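Histone-lysine N-methyltransferase, H3 lysine-9 specific SUVH6 (Arabidopsis thaliana, PDB 6A5N) catalyses H3K9 methylation of histones through its SET domain and binds DNA, probably reading methylated cytosine through its SRA domain. Local coordinates at residues K352-I357 against R368-I373; K237-L242 against P255-N260; F452-C457 against L489-Y494; K326-E331 against N465-H470; K57-G62 against N85-H90. The protein carries 1 engineered substitution. All coordinates share one frame; numbering follows the deposited sequence.

Interaction 1: K352-I357 against R368-I373; sequences KLPLEI and RCLKSI
Glu356 and Arg368 are joined by a salt bridge in which one carboxylate oxygen takes both donors: OE2 of Glu356 lies 2.7 Å from NE of Arg368 and accepts from NH2 as well. The guanidinium offers its side edge, with OE2 close to its plane, while the carboxylate is turned 42° against it. This pair spans the antiparallel beta hairpin of strands 355-360 and 364-369. The same residues form its hydrogen-bonded rung, with Glu356 N to Arg368 O at 2.9 Å and Arg368 N returning a nearly straight bond to Glu356 O. Each CG sits between backbone N and carbonyl carbon (chi1 86° in Glu356, 58° in Arg368), which starts two extended chains side by side in the same direction and brings their charged ends together. Val259 of the adjacent strand packs on both, and Phe358 adds a cation-pi contact to Arg368. On the other face, the non-hydrogen-bonded pair puts Leu355 CD2 3.8 Å from Cys369 CB. Past the ladder, a weak bond from Leu370 N to Pro354 O (3.4 Å) prolongs the pairing into the loops. Here the Pro354 ring is wedged between Leu370, whose CD1 is 3.7 Å from Pro354 CB, and the extended Lys371 chain, which crosses it at about a right angle. Leu353 completes the packing, its CD2 3.7 Å from Lys371 CE and its CD1 3.9 Å from Ile373 CG2.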
# COMPACT_ATOMS: atom_id res chain seq x y z
N LYS A 352 10.16 -5.89 -9.19
CA LYS A 352 9.60 -5.10 -10.29
C LYS A 352 9.28 -3.69 -9.81
O LYS A 352 8.41 -3.02 -10.36
CB LYS A 352 8.33 -5.77 -10.83
CG LYS A 352 8.60 -7.01 -11.66
CD LYS A 352 9.62 -6.73 -12.75
CE LYS A 352 9.18 -7.35 -14.06
NZ LYS A 352 9.22 -8.82 -13.89
N LEU A 353 9.99 -3.25 -8.77
CA LEU A 353 9.87 -1.88 -8.27
C LEU A 353 11.23 -1.20 -8.20
O LEU A 353 12.26 -1.87 -8.07
CB LEU A 353 9.20 -1.87 -6.89
CG LEU A 353 7.69 -2.06 -6.96
CD1 LEU A 353 7.04 -2.25 -5.60
CD2 LEU A 353 7.10 -0.86 -7.66
N PRO A 354 11.25 0.14 -8.32
CA PRO A 354 12.51 0.85 -8.13
C PRO A 354 12.84 0.92 -6.65
O PRO A 354 12.19 1.68 -5.92
CB PRO A 354 12.23 2.24 -8.72
CG PRO A 354 10.75 2.42 -8.60
CD PRO A 354 10.13 1.05 -8.66
N LEU A 355 13.82 0.15 -6.20
CA LEU A 355 14.21 0.15 -4.80
C LEU A 355 15.59 0.77 -4.61
O LEU A 355 16.43 0.71 -5.52
CB LEU A 355 14.20 -1.26 -4.24
CG LEU A 355 12.81 -1.91 -4.22
CD1 LEU A 355 12.82 -3.31 -3.60
CD2 LEU A 355 11.84 -1.02 -3.49
N GLU A 356 15.81 1.38 -3.45
CA GLU A 356 17.15 1.84 -3.10
C GLU A 356 17.37 1.67 -1.60
O GLU A 356 16.41 1.69 -0.80
CB GLU A 356 17.36 3.31 -3.51
CG GLU A 356 16.89 4.32 -2.48
CD GLU A 356 17.10 5.78 -2.90
OE1 GLU A 356 17.37 6.03 -4.10
OE2 GLU A 356 16.99 6.66 -2.03
N ILE A 357 18.62 1.48 -1.20
CA ILE A 357 18.94 1.43 0.22
C ILE A 357 19.55 2.77 0.63
O ILE A 357 20.26 3.40 -0.16
CB ILE A 357 19.87 0.26 0.57
CG1 ILE A 357 21.28 0.49 0.02
CG2 ILE A 357 19.29 -1.05 0.05
CD1 ILE A 357 22.37 -0.17 0.85
N ARG A 368 13.96 1.87 0.79
CA ARG A 368 12.78 2.62 0.37
C ARG A 368 12.55 2.51 -1.14
O ARG A 368 13.42 1.99 -1.88
CB ARG A 368 12.91 4.09 0.77
CG ARG A 368 14.14 4.76 0.21
CD ARG A 368 14.26 6.19 0.69
NE ARG A 368 15.43 6.84 0.12
CZ ARG A 368 15.87 8.05 0.45
NH1 ARG A 368 15.24 8.76 1.38
NH2 ARG A 368 16.94 8.55 -0.14
N CYS A 369 11.38 2.95 -1.56
CA CYS A 369 10.99 2.94 -2.97
C CYS A 369 10.81 4.38 -3.42
O CYS A 369 10.29 5.21 -2.66
CB CYS A 369 9.70 2.14 -3.16
SG CYS A 369 9.14 1.92 -4.87
N LEU A 370 11.23 4.72 -4.63
CA LEU A 370 11.13 6.11 -5.06
C LEU A 370 9.87 6.39 -5.89
O LEU A 370 9.75 7.45 -6.52
CB LEU A 370 12.39 6.53 -5.82
CG LEU A 370 12.92 5.70 -6.98
CD1 LEU A 370 12.09 5.90 -8.22
CD2 LEU A 370 14.36 6.10 -7.25
N LYS A 371 8.93 5.45 -5.87
CA LYS A 371 7.61 5.70 -6.43
C LYS A 371 6.54 5.18 -5.46
O LYS A 371 6.87 4.46 -4.51
CB LYS A 371 7.49 5.07 -7.83
CG LYS A 371 7.06 3.61 -7.90
CD LYS A 371 7.09 3.19 -9.37
CE LYS A 371 6.11 2.07 -9.72
NZ LYS A 371 6.04 1.92 -11.21
N SER A 372 5.29 5.57 -5.66
CA SER A 372 4.21 5.11 -4.79
C SER A 372 3.97 3.62 -5.01
O SER A 372 4.00 3.14 -6.15
CB SER A 372 2.93 5.90 -5.02
OG SER A 372 3.15 7.30 -4.99
N ILE A 373 3.77 2.91 -3.91
CA ILE A 373 3.51 1.48 -3.97
C ILE A 373 2.05 1.22 -3.59
O ILE A 373 1.66 1.40 -2.44
CB ILE A 373 4.44 0.70 -3.03
CG1 ILE A 373 5.90 1.10 -3.24
CG2 ILE A 373 4.29 -0.80 -3.23
CD1 ILE A 373 6.87 0.32 -2.38

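Interaction 2: K237-L242 against P255-N260; sequences KYREGL and PISAVN
Ser257 opens the contact by facing the turn formed by residues 239-242, a type I beta turn that leads into the edge strand 242-244 of a four-stranded mixed sheet and is closed by Leu242 N on Arg239 O at 2.7 Å. The CB of Ser257 lies 4.2 Å from Leu242 CD2, a light touch, and its hydroxyl is engaged with Leu245 O rather than with the turn, although the bent Arg239 chain brings its guanidinium into the neighbourhood. At Ala258 the backbone does the work: its carbonyl O receives the CA-H of Leu242, with Leu242 CA 3.4 Å from Ala258 O. The methyl of Ala258 meets Ile357 of the next strand and Pro267 of a loop. Val259 forms the antiparallel non-hydrogen-bonded pair with Leu242, and their side chains lie on one face of the sheet. Val259 CB rests 3.7 Å from Gly241 O. Asn260 ends the run by taking up that carbonyl with its backbone N, and its own OD1 turns away to Ile262 N. A beta carbon on Gly241 would come close against Asn260 O, so the lack of a side chain suits this tight approach. The bond from Asn260 N to Gly241 O is 2.7 Å long, with the donor tilted 33° from the carbonyl plane.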
# COMPACT_ATOMS: atom_id res chain seq x y z
N LYS A 237 18.95 13.20 -10.65
CA LYS A 237 20.11 12.75 -11.41
C LYS A 237 21.43 12.85 -10.61
O LYS A 237 22.22 11.90 -10.56
CB LYS A 237 20.21 13.52 -12.74
CG LYS A 237 18.89 14.14 -13.21
CD LYS A 237 18.37 13.50 -14.49
CE LYS A 237 17.48 12.30 -14.20
NZ LYS A 237 17.17 11.53 -15.44
N TYR A 238 21.68 14.04 -10.05
CA TYR A 238 22.94 14.34 -9.40
C TYR A 238 23.18 13.46 -8.19
O TYR A 238 24.30 13.01 -7.97
CB TYR A 238 22.92 15.80 -8.96
CG TYR A 238 21.92 16.05 -7.87
CD1 TYR A 238 20.66 15.49 -7.90
CD2 TYR A 238 22.25 16.84 -6.78
CE1 TYR A 238 19.74 15.72 -6.90
CE2 TYR A 238 21.34 17.08 -5.77
CZ TYR A 238 20.09 16.51 -5.84
OH TYR A 238 19.21 16.75 -4.83
N ARG A 239 22.14 13.26 -7.38
CA ARG A 239 22.05 12.14 -6.47
C ARG A 239 23.32 12.00 -5.66
O ARG A 239 23.82 10.89 -5.48
CB ARG A 239 21.73 10.86 -7.24
CG ARG A 239 20.27 10.74 -7.66
CD ARG A 239 19.61 9.51 -7.05
NE ARG A 239 18.75 8.81 -7.99
CZ ARG A 239 19.10 7.70 -8.63
NH1 ARG A 239 20.28 7.16 -8.42
NH2 ARG A 239 18.25 7.13 -9.47
N GLU A 240 23.85 13.10 -5.15
CA GLU A 240 25.23 13.16 -4.73
C GLU A 240 25.46 12.20 -3.60
O GLU A 240 26.59 11.92 -3.24
CB GLU A 240 25.65 14.57 -4.31
CG GLU A 240 26.26 15.40 -5.43
CD GLU A 240 27.78 15.25 -5.56
OE1 GLU A 240 28.50 15.51 -4.58
OE2 GLU A 240 28.25 14.90 -6.66
N GLY A 241 24.35 11.74 -3.02
CA GLY A 241 24.34 10.78 -1.95
C GLY A 241 24.74 9.39 -2.40
O GLY A 241 24.93 8.52 -1.54
N LEU A 242 24.88 9.17 -3.70
CA LEU A 242 25.19 7.84 -4.21
C LEU A 242 26.48 7.24 -3.66
O LEU A 242 27.55 7.84 -3.75
CB LEU A 242 25.24 7.86 -5.74
CG LEU A 242 23.92 8.14 -6.46
CD1 LEU A 242 24.06 7.94 -7.96
CD2 LEU A 242 22.80 7.28 -5.90
N PRO A 255 19.29 -2.12 -11.42
CA PRO A 255 20.20 -1.76 -10.32
C PRO A 255 19.48 -1.27 -9.07
O PRO A 255 18.46 -0.59 -9.17
CB PRO A 255 21.05 -0.63 -10.93
CG PRO A 255 20.94 -0.82 -12.42
CD PRO A 255 19.56 -1.35 -12.64
N ILE A 256 19.99 -1.65 -7.90
CA ILE A 256 19.51 -1.08 -6.65
C ILE A 256 20.64 -0.20 -6.13
O ILE A 256 21.72 -0.70 -5.79
CB ILE A 256 19.11 -2.16 -5.62
CG1 ILE A 256 17.94 -2.98 -6.16
CG2 ILE A 256 18.75 -1.50 -4.27
CD1 ILE A 256 17.68 -4.27 -5.42
N SER A 257 20.39 1.11 -6.10
CA SER A 257 21.39 2.07 -5.67
C SER A 257 21.37 2.33 -4.17
O SER A 257 20.37 2.10 -3.48
CB SER A 257 21.20 3.39 -6.43
OG SER A 257 21.42 3.21 -7.81
N ALA A 258 22.51 2.80 -3.68
CA ALA A 258 22.68 3.09 -2.26
C ALA A 258 22.96 4.56 -2.11
O ALA A 258 23.88 5.09 -2.74
CB ALA A 258 23.81 2.26 -1.67
N VAL A 259 22.19 5.24 -1.26
CA VAL A 259 22.43 6.66 -1.04
C VAL A 259 22.57 7.02 0.44
O VAL A 259 21.97 6.40 1.34
CB VAL A 259 21.33 7.54 -1.68
CG1 VAL A 259 21.33 7.38 -3.18
CG2 VAL A 259 19.97 7.19 -1.11
N ASN A 260 23.40 8.04 0.67
CA ASN A 260 23.61 8.61 1.99
C ASN A 260 23.90 10.10 1.87
O ASN A 260 24.77 10.50 1.09
CB ASN A 260 24.76 7.89 2.70
CG ASN A 260 25.00 8.41 4.10
OD1 ASN A 260 24.25 9.24 4.62
ND2 ASN A 260 26.06 7.91 4.72

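Interaction 3: F452-C457 against L489-Y494; sequences FINHSC and LQELCY
Ile453 and Tyr494 make the tight half of this contact, where the NHSC and ELCYDY signatures of the SET domain pair as a short parallel bridge, part of the pseudoknot known from this family. Ile453 CG2 abuts the Tyr494 ring at its edge, 3.4 Å from CD2, and also touches Leu492 O. Phe480 stacks on Tyr494, and His455 directs its own edge to that ring's face in an offset edge-to-face pair, planes 71° apart. Ser456 CB packs 3.4 Å from the buried Cys493 SG. Tyr494 N binds Asn454 O at 3.2 Å, in the carbonyl plane, and Ser456 N approaches Tyr494 O from 60° above its carbonyl plane.

The other side is polar and partly exposed. There Glu491 OE1 pairs with Arg363, and Asn454 ND2 serves both Glu491 OE2 and Trp365 O. A leucine in place of Asn454 would probably leave Glu491 OE2 and Trp365 O without this shared donor. The bond from Asn454 ND2 to Glu491 OE2 is 2.9 Å long.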
# COMPACT_ATOMS: atom_id res chain seq x y z
N PHE A 452 18.06 -5.62 4.23
CA PHE A 452 18.22 -4.27 4.77
C PHE A 452 16.91 -3.69 5.31
O PHE A 452 16.89 -2.58 5.85
CB PHE A 452 18.78 -3.32 3.70
CG PHE A 452 20.19 -3.61 3.30
CD1 PHE A 452 21.25 -3.38 4.17
CD2 PHE A 452 20.47 -4.08 2.02
CE1 PHE A 452 22.56 -3.63 3.78
CE2 PHE A 452 21.77 -4.34 1.62
CZ PHE A 452 22.81 -4.11 2.50
N ILE A 453 15.81 -4.42 5.14
CA ILE A 453 14.52 -3.94 5.63
C ILE A 453 14.51 -3.94 7.16
O ILE A 453 14.86 -4.94 7.79
CB ILE A 453 13.36 -4.81 5.09
CG1 ILE A 453 13.40 -4.85 3.57
CG2 ILE A 453 12.02 -4.24 5.53
CD1 ILE A 453 12.32 -5.72 2.97
N ASN A 454 14.14 -2.80 7.75
CA ASN A 454 14.13 -2.68 9.21
C ASN A 454 12.79 -3.05 9.81
O ASN A 454 11.80 -3.25 9.08
CB ASN A 454 14.51 -1.26 9.65
CG ASN A 454 15.92 -0.88 9.26
OD1 ASN A 454 16.89 -1.44 9.79
ND2 ASN A 454 16.05 0.08 8.36
N HIS A 455 12.74 -3.13 11.14
CA HIS A 455 11.54 -3.55 11.85
C HIS A 455 10.76 -2.37 12.43
O HIS A 455 11.35 -1.37 12.84
CB HIS A 455 11.92 -4.53 12.96
CG HIS A 455 13.24 -5.20 12.75
ND1 HIS A 455 14.44 -4.58 13.02
CD2 HIS A 455 13.55 -6.44 12.30
CE1 HIS A 455 15.43 -5.41 12.75
NE2 HIS A 455 14.92 -6.55 12.31
N SER A 456 9.44 -2.48 12.46
CA SER A 456 8.59 -1.39 12.97
C SER A 456 7.34 -1.88 13.68
O SER A 456 6.74 -2.89 13.28
CB SER A 456 8.18 -0.46 11.82
OG SER A 456 7.70 0.78 12.31
N CYS A 457 6.95 -1.14 14.72
CA CYS A 457 5.71 -1.36 15.46
C CYS A 457 4.48 -0.98 14.64
O CYS A 457 3.36 -1.42 14.93
CB CYS A 457 5.74 -0.57 16.78
SG CYS A 457 7.21 -0.83 17.81
N LEU A 489 9.37 7.14 -1.09
CA LEU A 489 10.45 7.37 -0.12
C LEU A 489 10.13 6.94 1.32
O LEU A 489 11.04 6.88 2.15
CB LEU A 489 10.86 8.86 -0.11
CG LEU A 489 12.04 9.28 -0.99
CD1 LEU A 489 11.71 9.05 -2.42
CD2 LEU A 489 12.39 10.74 -0.75
N GLN A 490 8.86 6.65 1.61
CA GLN A 490 8.54 6.17 2.95
C GLN A 490 9.30 4.87 3.17
O GLN A 490 9.40 4.03 2.27
CB GLN A 490 7.04 5.97 3.15
CG GLN A 490 6.71 5.55 4.59
CD GLN A 490 5.23 5.44 4.88
OE1 GLN A 490 4.70 4.34 4.98
NE2 GLN A 490 4.58 6.58 5.08
N GLU A 491 9.86 4.71 4.37
CA GLU A 491 10.71 3.57 4.66
C GLU A 491 9.92 2.29 4.70
O GLU A 491 8.78 2.24 5.19
CB GLU A 491 11.44 3.78 5.98
CG GLU A 491 12.79 3.08 6.06
CD GLU A 491 13.29 2.95 7.48
OE1 GLU A 491 12.64 3.47 8.41
OE2 GLU A 491 14.35 2.31 7.66
N LEU A 492 10.52 1.22 4.20
CA LEU A 492 9.85 -0.06 4.21
C LEU A 492 10.22 -0.81 5.49
O LEU A 492 11.40 -0.98 5.81
CB LEU A 492 10.22 -0.85 2.95
CG LEU A 492 9.86 -0.10 1.66
CD1 LEU A 492 10.30 -0.85 0.41
CD2 LEU A 492 8.37 0.19 1.62
N CYS A 493 9.21 -1.22 6.24
CA CYS A 493 9.44 -1.97 7.46
C CYS A 493 8.38 -3.05 7.69
O CYS A 493 7.23 -2.93 7.22
CB CYS A 493 9.50 -1.02 8.66
SG CYS A 493 8.36 0.38 8.52
N TYR A 494 8.79 -4.12 8.38
CA TYR A 494 7.87 -5.20 8.78
C TYR A 494 7.98 -5.42 10.29
O TYR A 494 9.05 -5.22 10.87
CB TYR A 494 8.17 -6.51 8.02
CG TYR A 494 9.55 -7.09 8.23
CD1 TYR A 494 9.80 -8.02 9.23
CD2 TYR A 494 10.61 -6.73 7.40
CE1 TYR A 494 11.06 -8.56 9.41
CE2 TYR A 494 11.86 -7.26 7.57
CZ TYR A 494 12.09 -8.18 8.57
OH TYR A 494 13.35 -8.70 8.73

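Interaction 4: K326-E331 against N465-H470; sequences KPTIYE and NVLYDH
Leu467 lies alongside Tyr330, both side chains pointing the same way, and its CD1 comes within 3.8 Å of CE1 on the tyrosine ring. Over one face of that ring sits the methyl of Thr328, CG2, offset toward the rim; the same methyl is 3.8 Å from Leu467 CD1, so the three groups form one cluster. The Tyr468 ring stacks on His477, and the Asn465 amide gives ND2 to Gly406 O. These side chains flank a parallel pairing in which the pre-SET strand 329-330 adds itself to the edge of a SET sheet, beside strand 461-467. Ile329 is gripped twice, by its N on Asn465 O at 2.8 Å and by its O from Leu467 N at 2.7 Å, both nearly straight. The third bond differs: Glu331 N reaches Leu467 O from 35° above the carbonyl plane. On the face of the sheet away from Tyr330 and Leu467, Val466 CG1 packs 4.0 Å from Ile329 CB. The side chain of Glu331 is about 8 Å from a bound zinc ion; its carboxylate accepts from Thr347 OG1 and Val346 N.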
# COMPACT_ATOMS: atom_id res chain seq x y z
N LYS A 326 -2.49 -15.27 3.48
CA LYS A 326 -2.85 -16.68 3.62
C LYS A 326 -1.72 -17.39 4.34
O LYS A 326 -0.61 -16.83 4.43
CB LYS A 326 -3.12 -17.31 2.24
CG LYS A 326 -4.61 -17.38 1.89
CD LYS A 326 -4.85 -17.16 0.41
CE LYS A 326 -6.04 -17.97 -0.09
NZ LYS A 326 -5.89 -19.44 0.14
N PRO A 327 -2.01 -18.57 4.91
CA PRO A 327 -0.93 -19.34 5.52
C PRO A 327 0.13 -19.65 4.49
O PRO A 327 1.30 -19.37 4.74
CB PRO A 327 -1.64 -20.60 6.02
CG PRO A 327 -3.05 -20.17 6.26
CD PRO A 327 -3.34 -19.15 5.19
N THR A 328 -0.29 -20.17 3.33
CA THR A 328 0.64 -20.49 2.25
C THR A 328 0.07 -20.16 0.86
O THR A 328 -1.08 -20.49 0.55
CB THR A 328 0.99 -21.99 2.27
OG1 THR A 328 1.24 -22.41 3.62
CG2 THR A 328 2.22 -22.25 1.42
N ILE A 329 0.87 -19.51 0.02
CA ILE A 329 0.47 -19.25 -1.36
C ILE A 329 1.24 -20.12 -2.35
O ILE A 329 2.47 -20.12 -2.35
CB ILE A 329 0.66 -17.78 -1.74
CG1 ILE A 329 -0.33 -16.92 -0.97
CG2 ILE A 329 0.52 -17.59 -3.26
CD1 ILE A 329 -0.48 -15.57 -1.55
N TYR A 330 0.52 -20.87 -3.18
CA TYR A 330 1.13 -21.76 -4.17
C TYR A 330 1.23 -21.10 -5.55
O TYR A 330 0.20 -20.81 -6.18
CB TYR A 330 0.32 -23.06 -4.24
CG TYR A 330 0.26 -23.74 -2.90
CD1 TYR A 330 1.25 -24.63 -2.51
CD2 TYR A 330 -0.76 -23.46 -2.00
CE1 TYR A 330 1.21 -25.24 -1.27
CE2 TYR A 330 -0.80 -24.07 -0.76
CZ TYR A 330 0.18 -24.96 -0.40
OH TYR A 330 0.14 -25.56 0.84
N GLU A 331 2.45 -20.86 -6.02
CA GLU A 331 2.63 -20.36 -7.38
C GLU A 331 2.96 -21.51 -8.37
O GLU A 331 3.47 -22.57 -7.96
CB GLU A 331 3.72 -19.29 -7.39
CG GLU A 331 3.16 -17.89 -7.11
CD GLU A 331 4.22 -16.80 -7.13
OE1 GLU A 331 4.96 -16.72 -8.14
OE2 GLU A 331 4.26 -15.99 -6.17
N ASN A 465 4.24 -16.44 2.96
CA ASN A 465 4.96 -17.64 2.54
C ASN A 465 4.46 -18.14 1.19
O ASN A 465 3.28 -18.50 1.05
CB ASN A 465 4.82 -18.73 3.60
CG ASN A 465 5.60 -18.42 4.86
OD1 ASN A 465 6.67 -17.82 4.80
ND2 ASN A 465 5.10 -18.87 6.00
N VAL A 466 5.33 -18.16 0.18
CA VAL A 466 4.90 -18.74 -1.09
C VAL A 466 5.67 -20.01 -1.43
O VAL A 466 6.86 -20.15 -1.11
CB VAL A 466 5.01 -17.74 -2.28
CG1 VAL A 466 4.41 -16.38 -1.90
CG2 VAL A 466 6.44 -17.59 -2.73
N LEU A 467 4.97 -20.96 -2.05
CA LEU A 467 5.61 -22.17 -2.54
C LEU A 467 5.53 -22.26 -4.06
O LEU A 467 4.44 -22.34 -4.64
CB LEU A 467 4.97 -23.41 -1.90
CG LEU A 467 5.40 -23.68 -0.46
CD1 LEU A 467 4.66 -24.85 0.17
CD2 LEU A 467 6.88 -23.94 -0.43
N TYR A 468 6.70 -22.15 -4.68
CA TYR A 468 6.97 -22.66 -6.01
C TYR A 468 8.27 -23.39 -5.79
O TYR A 468 8.74 -23.45 -4.64
CB TYR A 468 7.06 -21.55 -7.07
CG TYR A 468 8.18 -20.53 -6.86
CD1 TYR A 468 9.28 -20.51 -7.70
CD2 TYR A 468 8.11 -19.58 -5.84
CE1 TYR A 468 10.30 -19.58 -7.52
CE2 TYR A 468 9.11 -18.65 -5.66
CZ TYR A 468 10.21 -18.66 -6.50
OH TYR A 468 11.21 -17.72 -6.31
N ASP A 469 8.85 -23.97 -6.85
CA ASP A 469 10.11 -24.73 -6.75
C ASP A 469 9.96 -26.07 -6.04
O ASP A 469 10.50 -27.07 -6.50
CB ASP A 469 11.20 -23.92 -6.03
CG ASP A 469 11.62 -22.69 -6.78
OD1 ASP A 469 11.34 -22.60 -7.99
OD2 ASP A 469 12.27 -21.84 -6.16
N HIS A 470 9.25 -26.09 -4.92
CA HIS A 470 9.10 -27.32 -4.13
C HIS A 470 7.86 -27.26 -3.25
O HIS A 470 7.16 -26.25 -3.25
CB HIS A 470 10.34 -27.55 -3.26
CG HIS A 470 10.58 -26.47 -2.25
ND1 HIS A 470 10.13 -26.56 -0.95
CD2 HIS A 470 11.21 -25.28 -2.36
CE1 HIS A 470 10.48 -25.46 -0.30
NE2 HIS A 470 11.14 -24.67 -1.13

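Interaction 5: K57-G62 against N85-H90; sequences KFLNSG and NILGIH
Phe58 lays one face of its ring against Ile86, whose CG2 methyl stands 3.9 Å from the ring centroid, 24° off the normal, in a CH-pi contact. CG of Phe58 lies anti to its carbonyl carbon (chi1 -85°), and this turns the ring across the isoleucine at about a right angle. Asn85 reaches the same ring obliquely, its OD1 3.1 Å from Phe58 CE2. Two helix-end carbonyls are then taken up, Ile86 O by the backbone N of Leu59 at 2.8 Å, almost head-on, and Leu87 O by the side-chain ND2 of Asn60 at 3.1 Å. Leu59 and Leu87 run side by side, CD2 to CD2 at 3.9 Å. An alanine in place of Phe58 would probably leave Ile86 CG2 without the ring face it rests on.

Farther out, Ser49 and Lys53 of helix 44-54 touch Phe58, while Phe17, Val10 and Leu14 of helix 4-30 pack on Ile86 and Leu87. Asn85 is steadied by ND2 on Lys91 O and lies against a phosphate of the bound DNA, so the contact borders the nucleic acid site. Gly88 has Asn60 CB near its CA, leaving little space there for a side chain. Its N returns to Asn85 O at 2.9 Å, one of the two bonds back into the last turn that, with Gly88 at positive phi, make the Schellman motif ending helix 81-87 of the SRA domain, where the loop 57-62 crosses it.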
# COMPACT_ATOMS: atom_id res chain seq x y z
N LYS A 57 -18.62 0.76 9.24
CA LYS A 57 -17.17 0.81 9.18
C LYS A 57 -16.64 2.20 8.77
O LYS A 57 -15.43 2.44 8.83
CB LYS A 57 -16.65 -0.27 8.22
CG LYS A 57 -16.90 -1.73 8.65
CD LYS A 57 -16.24 -2.06 9.99
CE LYS A 57 -16.37 -3.55 10.34
NZ LYS A 57 -16.01 -3.85 11.77
N PHE A 58 -17.54 3.09 8.36
CA PHE A 58 -17.17 4.49 8.07
C PHE A 58 -16.61 5.19 9.32
O PHE A 58 -17.01 4.87 10.44
CB PHE A 58 -18.39 5.27 7.55
CG PHE A 58 -18.62 5.15 6.06
CD1 PHE A 58 -18.48 3.92 5.41
CD2 PHE A 58 -19.02 6.25 5.32
CE1 PHE A 58 -18.72 3.82 4.05
CE2 PHE A 58 -19.26 6.15 3.96
CZ PHE A 58 -19.10 4.93 3.33
N LEU A 59 -15.68 6.11 9.12
CA LEU A 59 -15.18 6.96 10.21
C LEU A 59 -15.82 8.33 10.09
O LEU A 59 -16.15 8.77 8.98
CB LEU A 59 -13.65 7.07 10.15
CG LEU A 59 -12.84 6.22 11.12
CD1 LEU A 59 -13.49 4.88 11.39
CD2 LEU A 59 -11.43 6.04 10.61
N ASN A 60 -16.02 9.00 11.23
CA ASN A 60 -16.64 10.33 11.26
C ASN A 60 -17.92 10.41 10.44
O ASN A 60 -18.12 11.36 9.68
CB ASN A 60 -15.65 11.40 10.77
CG ASN A 60 -14.34 11.40 11.55
OD1 ASN A 60 -14.33 11.32 12.78
ND2 ASN A 60 -13.24 11.50 10.83
N SER A 61 -18.78 9.41 10.57
CA SER A 61 -20.01 9.35 9.78
C SER A 61 -21.01 10.40 10.24
O SER A 61 -21.18 10.61 11.45
CB SER A 61 -20.64 7.95 9.85
OG SER A 61 -21.88 7.91 9.18
N GLY A 62 -21.66 11.07 9.30
CA GLY A 62 -22.65 12.07 9.65
C GLY A 62 -22.13 13.39 10.21
O GLY A 62 -22.91 14.18 10.74
N ASN A 85 -14.12 9.88 1.56
CA ASN A 85 -15.45 9.87 2.16
C ASN A 85 -15.52 8.94 3.37
O ASN A 85 -15.95 9.37 4.44
CB ASN A 85 -16.51 9.50 1.12
CG ASN A 85 -17.94 9.62 1.67
OD1 ASN A 85 -18.45 8.68 2.28
ND2 ASN A 85 -18.58 10.77 1.45
N ILE A 86 -15.11 7.69 3.22
CA ILE A 86 -15.22 6.77 4.36
C ILE A 86 -14.40 7.27 5.54
O ILE A 86 -14.72 6.97 6.69
CB ILE A 86 -14.80 5.30 4.02
CG1 ILE A 86 -13.28 5.14 3.98
CG2 ILE A 86 -15.46 4.82 2.73
CD1 ILE A 86 -12.83 3.72 3.57
N LEU A 87 -13.34 8.04 5.28
CA LEU A 87 -12.54 8.59 6.37
C LEU A 87 -13.06 9.95 6.90
O LEU A 87 -12.73 10.36 8.01
CB LEU A 87 -11.07 8.71 5.92
CG LEU A 87 -10.31 7.40 5.69
CD1 LEU A 87 -8.82 7.63 5.62
CD2 LEU A 87 -10.62 6.41 6.77
N GLY A 88 -13.89 10.64 6.11
CA GLY A 88 -14.44 11.92 6.52
C GLY A 88 -13.53 13.07 6.13
O GLY A 88 -13.76 14.22 6.52
N ILE A 89 -12.48 12.75 5.39
CA ILE A 89 -11.52 13.74 4.90
C ILE A 89 -12.20 14.71 3.95
O ILE A 89 -11.95 15.91 3.99
CB ILE A 89 -10.32 13.08 4.17
CG1 ILE A 89 -9.47 12.26 5.14
CG2 ILE A 89 -9.45 14.11 3.48
CD1 ILE A 89 -8.27 11.62 4.49
N HIS A 90 -13.03 14.15 3.07
CA HIS A 90 -13.71 14.88 2.01
C HIS A 90 -14.95 14.07 1.67
O HIS A 90 -14.84 12.93 1.20
CB HIS A 90 -12.78 15.05 0.81
CG HIS A 90 -13.25 16.06 -0.20
ND1 HIS A 90 -13.07 17.42 -0.03
CD2 HIS A 90 -13.82 15.91 -1.41
CE1 HIS A 90 -13.54 18.06 -1.09
NE2 HIS A 90 -14.01 17.16 -1.94

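In the fold
Interactions 1 and 2 share one sheet: Ile357 of the hairpin binds Ser257 and Val259, so a charged pair on inner and edge strands continues into a nearly bare backbone rung at the turn. Interaction 3 joins this body through Cys369 and Leu489, its parallel bridge flanked by aromatic packing on one side and polar ends on the other. Interaction 4, in a different sheet, crosses interaction 3 along the chain and relies mainly on backbone bonds between pre-SET and SET strands. All five are only partly buried; interactions 1 and 3 lie nearest the chain's centre, interaction 2 farthest from it. Interaction 5 stands apart in the SRA part, about 4 Å from DNA at nearest atoms, joining loop to helix end.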